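Local coordinates for protein CT398 (Chlamydia trachomatis, PDB 4ILO) that is of unknown function but carries a long coiled-coil hairpin and a zinc ribbon and may bind DNA or RNA, at residues R26-H31 with E151-I156; I19-L24 with R161-Q166. All coordinates share one frame; numbering follows the deposited sequence.

Contact 1. Residues R26-H31 with E151-I156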
ATOM      1  N   ARG A  26      -6.029  11.057 -12.302  1.00 37.98           N
ATOM      2  CA  ARG A  26      -4.890  10.164 -12.441  1.00 36.97           C
ATOM      3  C   ARG A  26      -3.784  10.537 -11.459  1.00 30.25           C
ATOM      4  O   ARG A  26      -3.170   9.656 -10.844  1.00 29.94           O
ATOM      5  CB  ARG A  26      -4.389  10.203 -13.887  1.00 34.83           C
ATOM      6  CG  ARG A  26      -3.081   9.435 -14.140  1.00 41.69           C
ATOM      7  CD  ARG A  26      -2.570   9.661 -15.558  1.00 60.44           C
ATOM      8  NE  ARG A  26      -2.298  11.079 -15.837  1.00 69.28           N
ATOM      9  CZ  ARG A  26      -1.161  11.704 -15.529  1.00 66.39           C
ATOM     10  NH1 ARG A  26      -0.180  11.038 -14.923  1.00 60.03           N
ATOM     11  NH2 ARG A  26      -1.006  12.998 -15.820  1.00 61.97           N
ATOM     12  N   VAL A  27      -3.511  11.835 -11.304  1.00 28.21           N
ATOM     13  CA  VAL A  27      -2.473  12.262 -10.369  1.00 31.40           C
ATOM     14  C   VAL A  27      -2.888  11.980  -8.930  1.00 25.91           C
ATOM     15  O   VAL A  27      -2.061  11.586  -8.105  1.00 29.15           O
ATOM     16  CB  VAL A  27      -2.154  13.742 -10.597  1.00 27.26           C
ATOM     17  CG1 VAL A  27      -1.186  14.248  -9.571  1.00 27.75           C
ATOM     18  CG2 VAL A  27      -1.617  13.919 -12.019  1.00 32.78           C
ATOM     19  N   LYS A  28      -4.157  12.207  -8.592  1.00 30.91           N
ATOM     20  CA  LYS A  28      -4.663  11.802  -7.282  1.00 29.32           C
ATOM     21  C   LYS A  28      -4.398  10.320  -7.029  1.00 34.98           C
ATOM     22  O   LYS A  28      -3.778   9.949  -6.027  1.00 27.01           O
ATOM     23  CB  LYS A  28      -6.158  12.077  -7.195  1.00 29.05           C
ATOM     24  CG  LYS A  28      -6.761  11.948  -5.830  1.00 31.32           C
ATOM     25  CD  LYS A  28      -8.239  12.302  -5.878  1.00 42.83           C
ATOM     26  CE  LYS A  28      -8.943  11.958  -4.577  1.00 46.62           C
ATOM     27  NZ  LYS A  28     -10.302  12.531  -4.528  1.00 47.82           N
ATOM     28  N   LYS A  29      -4.867   9.453  -7.934  1.00 36.02           N
ATOM     29  CA  LYS A  29      -4.617   8.030  -7.749  1.00 28.82           C
ATOM     30  C   LYS A  29      -3.130   7.760  -7.570  1.00 29.66           C
ATOM     31  O   LYS A  29      -2.748   6.917  -6.752  1.00 34.19           O
ATOM     32  CB  LYS A  29      -5.182   7.206  -8.916  1.00 32.25           C
ATOM     33  N   GLU A  30      -2.267   8.463  -8.314  1.00 32.68           N
ATOM     34  CA  GLU A  30      -0.824   8.230  -8.157  1.00 37.50           C
ATOM     35  C   GLU A  30      -0.321   8.656  -6.772  1.00 34.48           C
ATOM     36  O   GLU A  30       0.497   7.955  -6.158  1.00 27.61           O
ATOM     37  CB  GLU A  30      -0.038   8.944  -9.261  1.00 44.43           C
ATOM     38  CG  GLU A  30      -0.168   8.313 -10.656  1.00 47.09           C
ATOM     39  CD  GLU A  30       0.353   9.233 -11.759  1.00 45.63           C
ATOM     40  OE1 GLU A  30       0.832  10.346 -11.408  1.00 47.46           O
ATOM     41  OE2 GLU A  30       0.278   8.858 -12.961  1.00 42.59           O
ATOM     42  N   HIS A  31      -0.789   9.807  -6.266  1.00 29.47           N
ATOM     43  CA  HIS A  31      -0.453  10.218  -4.903  1.00 29.78           C
ATOM     44  C   HIS A  31      -0.978   9.220  -3.877  1.00 32.05           C
ATOM     45  O   HIS A  31      -0.289   8.917  -2.896  1.00 31.12           O
ATOM     46  CB  HIS A  31      -1.027  11.611  -4.605  1.00 27.72           C
ATOM     47  CG  HIS A  31      -0.353  12.720  -5.348  1.00 32.62           C
ATOM     48  ND1 HIS A  31       0.989  12.701  -5.655  1.00 42.93           N
ATOM     49  CD2 HIS A  31      -0.836  13.891  -5.840  1.00 36.40           C
ATOM     50  CE1 HIS A  31       1.303  13.808  -6.313  1.00 42.81           C
ATOM     51  NE2 HIS A  31       0.214  14.542  -6.441  1.00 36.60           N
ATOM     52  N   GLU A 151      -1.576  17.171   1.291  1.00 34.12           N
ATOM     53  CA  GLU A 151      -1.950  18.524   0.903  1.00 39.29           C
ATOM     54  C   GLU A 151      -2.113  18.645  -0.608  1.00 42.05           C
ATOM     55  O   GLU A 151      -2.969  19.405  -1.084  1.00 39.58           O
ATOM     56  CB  GLU A 151      -0.931  19.536   1.428  1.00 44.98           C
ATOM     57  CG  GLU A 151      -1.364  21.005   1.239  1.00 50.55           C
ATOM     58  CD  GLU A 151      -2.572  21.378   2.098  1.00 53.86           C
ATOM     59  OE1 GLU A 151      -2.575  20.972   3.287  1.00 42.02           O
ATOM     60  OE2 GLU A 151      -3.503  22.065   1.587  1.00 62.67           O
ATOM     61  N   ASN A 152      -1.308  17.913  -1.382  1.00 41.56           N
ATOM     62  CA  ASN A 152      -1.475  17.954  -2.833  1.00 37.01           C
ATOM     63  C   ASN A 152      -2.821  17.360  -3.231  1.00 31.26           C
ATOM     64  O   ASN A 152      -3.543  17.938  -4.046  1.00 42.26           O
ATOM     65  CB  ASN A 152      -0.318  17.227  -3.532  1.00 39.03           C
ATOM     66  CG  ASN A 152       1.001  18.043  -3.534  1.00 46.82           C
ATOM     67  OD1 ASN A 152       1.226  18.921  -2.681  1.00 47.48           O
ATOM     68  ND2 ASN A 152       1.877  17.740  -4.492  1.00 46.01           N
ATOM     69  N   ILE A 153      -3.181  16.224  -2.641  1.00 33.77           N
ATOM     70  CA  ILE A 153      -4.511  15.664  -2.841  1.00 35.44           C
ATOM     71  C   ILE A 153      -5.587  16.685  -2.483  1.00 43.59           C
ATOM     72  O   ILE A 153      -6.537  16.894  -3.249  1.00 43.59           O
ATOM     73  CB  ILE A 153      -4.673  14.370  -2.032  1.00 35.68           C
ATOM     74  CG1 ILE A 153      -3.817  13.257  -2.641  1.00 34.70           C
ATOM     75  CG2 ILE A 153      -6.138  13.963  -1.984  1.00 37.27           C
ATOM     76  CD1 ILE A 153      -3.756  11.995  -1.800  1.00 32.20           C
ATOM     77  N   ARG A 154      -5.481  17.315  -1.300  1.00 46.44           N
ATOM     78  CA  ARG A 154      -6.459  18.343  -0.931  1.00 46.22           C
ATOM     79  C   ARG A 154      -6.612  19.359  -2.054  1.00 43.98           C
ATOM     80  O   ARG A 154      -7.731  19.702  -2.456  1.00 48.03           O
ATOM     81  CB  ARG A 154      -6.048  19.067   0.356  1.00 52.70           C
ATOM     82  CG  ARG A 154      -6.284  18.267   1.633  1.00 61.25           C
ATOM     83  CD  ARG A 154      -5.643  18.928   2.872  1.00 60.57           C
ATOM     84  NE  ARG A 154      -5.328  17.935   3.907  1.00 63.61           N
ATOM     85  CZ  ARG A 154      -4.105  17.674   4.378  1.00 69.66           C
ATOM     86  NH1 ARG A 154      -3.044  18.352   3.938  1.00 68.12           N
ATOM     87  NH2 ARG A 154      -3.934  16.737   5.320  1.00 73.70           N
ATOM     88  N   LYS A 155      -5.484  19.854  -2.573  1.00 34.66           N
ATOM     89  CA  LYS A 155      -5.537  20.902  -3.584  1.00 38.40           C
ATOM     90  C   LYS A 155      -6.055  20.363  -4.904  1.00 42.26           C
ATOM     91  O   LYS A 155      -6.649  21.117  -5.686  1.00 34.01           O
ATOM     92  CB  LYS A 155      -4.163  21.557  -3.744  1.00 40.33           C
ATOM     93  CG  LYS A 155      -3.734  22.324  -2.500  1.00 53.36           C
ATOM     94  CD  LYS A 155      -2.306  22.839  -2.591  1.00 59.19           C
ATOM     95  CE  LYS A 155      -1.821  23.363  -1.228  1.00 61.00           C
ATOM     96  NZ  LYS A 155      -0.329  23.375  -1.119  1.00 61.44           N
ATOM     97  N   ILE A 156      -5.860  19.067  -5.161  1.00 31.56           N
ATOM     98  CA  ILE A 156      -6.475  18.446  -6.329  1.00 31.56           C
ATOM     99  C   ILE A 156      -7.986  18.377  -6.152  1.00 39.17           C
ATOM    100  O   ILE A 156      -8.761  18.726  -7.059  1.00 37.17           O
ATOM    101  CB  ILE A 156      -5.904  17.042  -6.570  1.00 32.12           C
ATOM    102  CG1 ILE A 156      -4.532  17.103  -7.229  1.00 29.92           C
ATOM    103  CG2 ILE A 156      -6.867  16.258  -7.452  1.00 33.13           C
ATOM    104  CD1 ILE A 156      -3.749  15.786  -7.101  1.00 28.79           C
TER
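Asn152 and His31 meet where the two antiparallel helices of the hairpin run alongside each other, the short segments inclined at 158° with their axes 9.9 Å apart. The CB of Asn152 lies 4.0 Å from NE2 of His31, oblique to the imidazole. One residue on, Ile153 works through its longer branch: CG1 is 3.8 Å from the CB of His31, while CG2, anti to the backbone N, points to the flank where the aliphatic part of Lys28 passes, CE being 4.3 Å away. The ammonium of that lysine continues to a hydrogen bond with Asn157. Ile156, a turn later, brings its CD1 up against His31 and Val27 together. This methyl touches the edge of the His31 ring at CD2 (3.7 Å), close to the ring plane, and reaches CG1 of Val27 at 3.9 Å, where the two aliphatic chains cross at about a right angle; CG2 of Ile156 comes to 4.2 Å from CB of Lys28. The contact is a surface-lying, mainly aliphatic packing in which the His31 ring meets Ile156 by its edge. It joins helix 2-86 to helix 90-171 within the coiled-coil hairpin, and Ile153 and Ile156 extend it along helix 2-86 to Gln32 and Leu24.

Contact 2. Residues I19-L24 with R161-Q166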
ATOM      1  N   ILE A  19     -10.727  17.058 -19.859  1.00 30.70           N
ATOM      2  CA  ILE A  19      -9.352  16.568 -19.967  1.00 33.39           C
ATOM      3  C   ILE A  19      -8.589  16.836 -18.670  1.00 34.49           C
ATOM      4  O   ILE A  19      -7.909  15.949 -18.122  1.00 34.49           O
ATOM      5  CB  ILE A  19      -8.642  17.200 -21.179  1.00 31.31           C
ATOM      6  CG1 ILE A  19      -9.297  16.743 -22.490  1.00 31.12           C
ATOM      7  CG2 ILE A  19      -7.103  16.857 -21.137  1.00 32.13           C
ATOM      8  CD1 ILE A  19      -9.333  15.274 -22.715  1.00 31.04           C
ATOM      9  N   LYS A  20      -8.684  18.069 -18.169  1.00 41.07           N
ATOM     10  CA  LYS A  20      -8.049  18.404 -16.898  1.00 38.39           C
ATOM     11  C   LYS A  20      -8.533  17.477 -15.793  1.00 38.28           C
ATOM     12  O   LYS A  20      -7.728  16.945 -15.016  1.00 35.98           O
ATOM     13  CB  LYS A  20      -8.343  19.854 -16.533  1.00 43.16           C
ATOM     14  CG  LYS A  20      -7.689  20.862 -17.447  1.00 49.52           C
ATOM     15  CD  LYS A  20      -7.783  22.248 -16.847  1.00 58.57           C
ATOM     16  CE  LYS A  20      -7.778  23.333 -17.904  1.00 62.07           C
ATOM     17  NZ  LYS A  20      -8.107  24.656 -17.288  1.00 68.65           N
ATOM     18  N   MET A  21      -9.854  17.261 -15.718  1.00 32.64           N
ATOM     19  CA  MET A  21     -10.396  16.436 -14.648  1.00 32.86           C
ATOM     20  C   MET A  21      -9.879  15.011 -14.744  1.00 34.50           C
ATOM     21  O   MET A  21      -9.644  14.377 -13.718  1.00 30.21           O
ATOM     22  CB  MET A  21     -11.925  16.467 -14.645  1.00 34.42           C
ATOM     23  CG  MET A  21     -12.481  17.672 -13.862  1.00 54.22           C
ATOM     24  SD  MET A  21     -14.205  17.517 -13.321  1.00101.90           S
ATOM     25  CE  MET A  21     -15.001  16.832 -14.777  1.00 42.14           C
ATOM     26  N   ILE A  22      -9.693  14.494 -15.966  1.00 28.95           N
ATOM     27  CA  ILE A  22      -9.109  13.166 -16.123  1.00 28.45           C
ATOM     28  C   ILE A  22      -7.676  13.178 -15.629  1.00 28.32           C
ATOM     29  O   ILE A  22      -7.229  12.261 -14.934  1.00 30.02           O
ATOM     30  CB  ILE A  22      -9.195  12.696 -17.589  1.00 28.82           C
ATOM     31  CG1 ILE A  22     -10.664  12.398 -17.943  1.00 29.48           C
ATOM     32  CG2 ILE A  22      -8.302  11.422 -17.798  1.00 28.60           C
ATOM     33  CD1 ILE A  22     -10.947  12.127 -19.430  1.00 35.48           C
ATOM     34  N   ARG A  23      -6.939  14.230 -15.971  1.00 36.14           N
ATOM     35  CA  ARG A  23      -5.578  14.351 -15.490  1.00 31.40           C
ATOM     36  C   ARG A  23      -5.559  14.389 -13.971  1.00 32.84           C
ATOM     37  O   ARG A  23      -4.877  13.583 -13.338  1.00 31.16           O
ATOM     38  CB  ARG A  23      -4.923  15.595 -16.069  1.00 33.77           C
ATOM     39  CG  ARG A  23      -3.480  15.726 -15.627  1.00 43.35           C
ATOM     40  CD  ARG A  23      -2.940  17.130 -15.856  1.00 55.13           C
ATOM     41  NE  ARG A  23      -1.856  17.386 -14.915  1.00 65.16           N
ATOM     42  CZ  ARG A  23      -1.996  18.015 -13.749  1.00 65.41           C
ATOM     43  NH1 ARG A  23      -3.185  18.494 -13.365  1.00 58.62           N
ATOM     44  NH2 ARG A  23      -0.940  18.174 -12.962  1.00 66.88           N
ATOM     45  N   LEU A  24      -6.350  15.289 -13.366  1.00 34.19           N
ATOM     46  CA  LEU A  24      -6.383  15.388 -11.909  1.00 33.38           C
ATOM     47  C   LEU A  24      -6.649  14.037 -11.256  1.00 33.89           C
ATOM     48  O   LEU A  24      -6.026  13.705 -10.239  1.00 31.72           O
ATOM     49  CB  LEU A  24      -7.435  16.391 -11.443  1.00 32.46           C
ATOM     50  CG  LEU A  24      -7.270  17.858 -11.846  1.00 44.22           C
ATOM     51  CD1 LEU A  24      -8.450  18.680 -11.329  1.00 43.65           C
ATOM     52  CD2 LEU A  24      -5.957  18.413 -11.322  1.00 46.01           C
ATOM     53  N   ARG A 161     -13.316  20.247  -7.647  1.00 47.49           N
ATOM     54  CA  ARG A 161     -14.591  20.875  -7.306  1.00 54.48           C
ATOM     55  C   ARG A 161     -14.903  22.040  -8.242  1.00 48.61           C
ATOM     56  O   ARG A 161     -16.016  22.151  -8.769  1.00 52.83           O
ATOM     57  CB  ARG A 161     -14.557  21.360  -5.851  1.00 58.46           C
ATOM     58  CG  ARG A 161     -15.040  20.331  -4.823  1.00 54.84           C
ATOM     59  CD  ARG A 161     -15.189  20.958  -3.430  1.00 57.05           C
ATOM     60  NE  ARG A 161     -13.917  21.064  -2.702  1.00 66.57           N
ATOM     61  CZ  ARG A 161     -13.278  20.038  -2.136  1.00 61.48           C
ATOM     62  NH1 ARG A 161     -13.768  18.799  -2.219  1.00 50.24           N
ATOM     63  NH2 ARG A 161     -12.131  20.247  -1.496  1.00 68.81           N
ATOM     64  N   SER A 162     -13.922  22.918  -8.459  1.00 49.88           N
ATOM     65  CA  SER A 162     -14.142  24.096  -9.290  1.00 54.93           C
ATOM     66  C   SER A 162     -14.407  23.718 -10.750  1.00 55.03           C
ATOM     67  O   SER A 162     -15.284  24.301 -11.403  1.00 53.97           O
ATOM     68  CB  SER A 162     -12.947  25.043  -9.167  1.00 51.22           C
ATOM     69  OG  SER A 162     -12.939  25.979 -10.226  1.00 55.10           O
ATOM     70  N   LEU A 163     -13.668  22.738 -11.283  1.00 44.94           N
ATOM     71  CA  LEU A 163     -13.862  22.372 -12.682  1.00 44.10           C
ATOM     72  C   LEU A 163     -15.191  21.665 -12.889  1.00 47.78           C
ATOM     73  O   LEU A 163     -15.769  21.748 -13.981  1.00 51.17           O
ATOM     74  CB  LEU A 163     -12.713  21.497 -13.177  1.00 42.19           C
ATOM     75  CG  LEU A 163     -11.333  22.160 -13.208  1.00 45.68           C
ATOM     76  CD1 LEU A 163     -10.217  21.124 -13.343  1.00 54.10           C
ATOM     77  CD2 LEU A 163     -11.258  23.179 -14.327  1.00 43.53           C
ATOM     78  N   LEU A 164     -15.691  20.972 -11.859  1.00 42.48           N
ATOM     79  CA  LEU A 164     -17.020  20.373 -11.948  1.00 50.25           C
ATOM     80  C   LEU A 164     -18.102  21.445 -12.081  1.00 60.47           C
ATOM     81  O   LEU A 164     -18.953  21.384 -12.981  1.00 60.87           O
ATOM     82  CB  LEU A 164     -17.274  19.509 -10.721  1.00 49.79           C
ATOM     83  CG  LEU A 164     -18.248  18.347 -10.887  1.00 51.11           C
ATOM     84  CD1 LEU A 164     -18.192  17.748 -12.286  1.00 58.16           C
ATOM     85  CD2 LEU A 164     -17.891  17.300  -9.868  1.00 50.17           C
ATOM     86  N   SER A 165     -18.081  22.444 -11.194  1.00 62.50           N
ATOM     87  CA  SER A 165     -19.107  23.477 -11.230  1.00 60.79           C
ATOM     88  C   SER A 165     -19.049  24.256 -12.537  1.00 60.04           C
ATOM     89  O   SER A 165     -20.088  24.657 -13.074  1.00 64.11           O
ATOM     90  CB  SER A 165     -18.938  24.422 -10.040  1.00 67.58           C
ATOM     91  OG  SER A 165     -17.886  25.345 -10.262  1.00 71.67           O
ATOM     92  N   GLN A 166     -17.841  24.500 -13.051  1.00 51.66           N
ATOM     93  CA  GLN A 166     -17.706  25.119 -14.363  1.00 49.17           C
ATOM     94  C   GLN A 166     -18.311  24.234 -15.441  1.00 56.11           C
ATOM     95  O   GLN A 166     -19.036  24.720 -16.323  1.00 62.41           O
ATOM     96  CB  GLN A 166     -16.237  25.373 -14.680  1.00 46.05           C
ATOM     97  CG  GLN A 166     -15.586  26.462 -13.866  1.00 47.73           C
ATOM     98  CD  GLN A 166     -14.078  26.434 -14.020  1.00 50.88           C
ATOM     99  OE1 GLN A 166     -13.549  26.487 -15.140  1.00 43.98           O
ATOM    100  NE2 GLN A 166     -13.375  26.320 -12.898  1.00 56.89           N
TER
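Leu163 presses against Met21, Lys20 and Leu24, and following it outward from the backbone retraces most of the interface. Its CB begins the contact, 3.9 Å from CG of Met21; the two side chains slide past each other in opposite directions, each reaching toward the other helix. CG comes next, anti to the carbonyl carbon (chi1 -64°), and from there the branch ending in CD1 runs on into helix 2-86. The two nearest neighbours of this methyl lie on Lys20 and Leu24, a turn apart: CB of Lys20 at 3.9 Å and CD1 of Leu24 at 3.6 Å, the latter a methyl-to-methyl meeting of two leucines that cross obliquely. Beyond the segment, Leu163 also packs on Leu17.

Met21 serves a second leucine with the rest of its chain. Its sulfur SD stands 4.1 Å from CD1 of Leu164, and the bend at chi3 (-43°) places CE near the same methyl, the two side chains crossing at about a right angle. Within helix 90-171, the hydroxyl OG of Ser165 bonds to Ser162 O at 3.0 Å.

The chemistry across 19-24 and 161-166 is therefore that of methyls, methylenes and one thioether. Cohesion between the helices here rests on van der Waals fit and on the burial of Leu163 and Leu24, as expected of a coiled coil, while Ser165 bonds, and Gln166 bonds weakly through its side chain, to Ser162 of the same helix.

How the contacts relate
Contacts 1 and 2 are successive stations along one antiparallel helix pair, their centres about 13 Å apart. Because the chain turns back on itself, contact 1 is nested inside the loop that contact 2 closes: moving forward on helix 2-86 means moving backward on helix 90-171. The two meet directly where Ile156 CG2 packs 3.9 Å from Leu24 O, so a residue of each contact joins them into a continuous seam. Burial differs between them, with contact 1 lying at the surface and contact 2 partly buried. Neither includes the zinc ligands Cys202, Cys205, Cys226 and Cys229, which belong to the separate ribbon domain; both are structural packing within the hairpin.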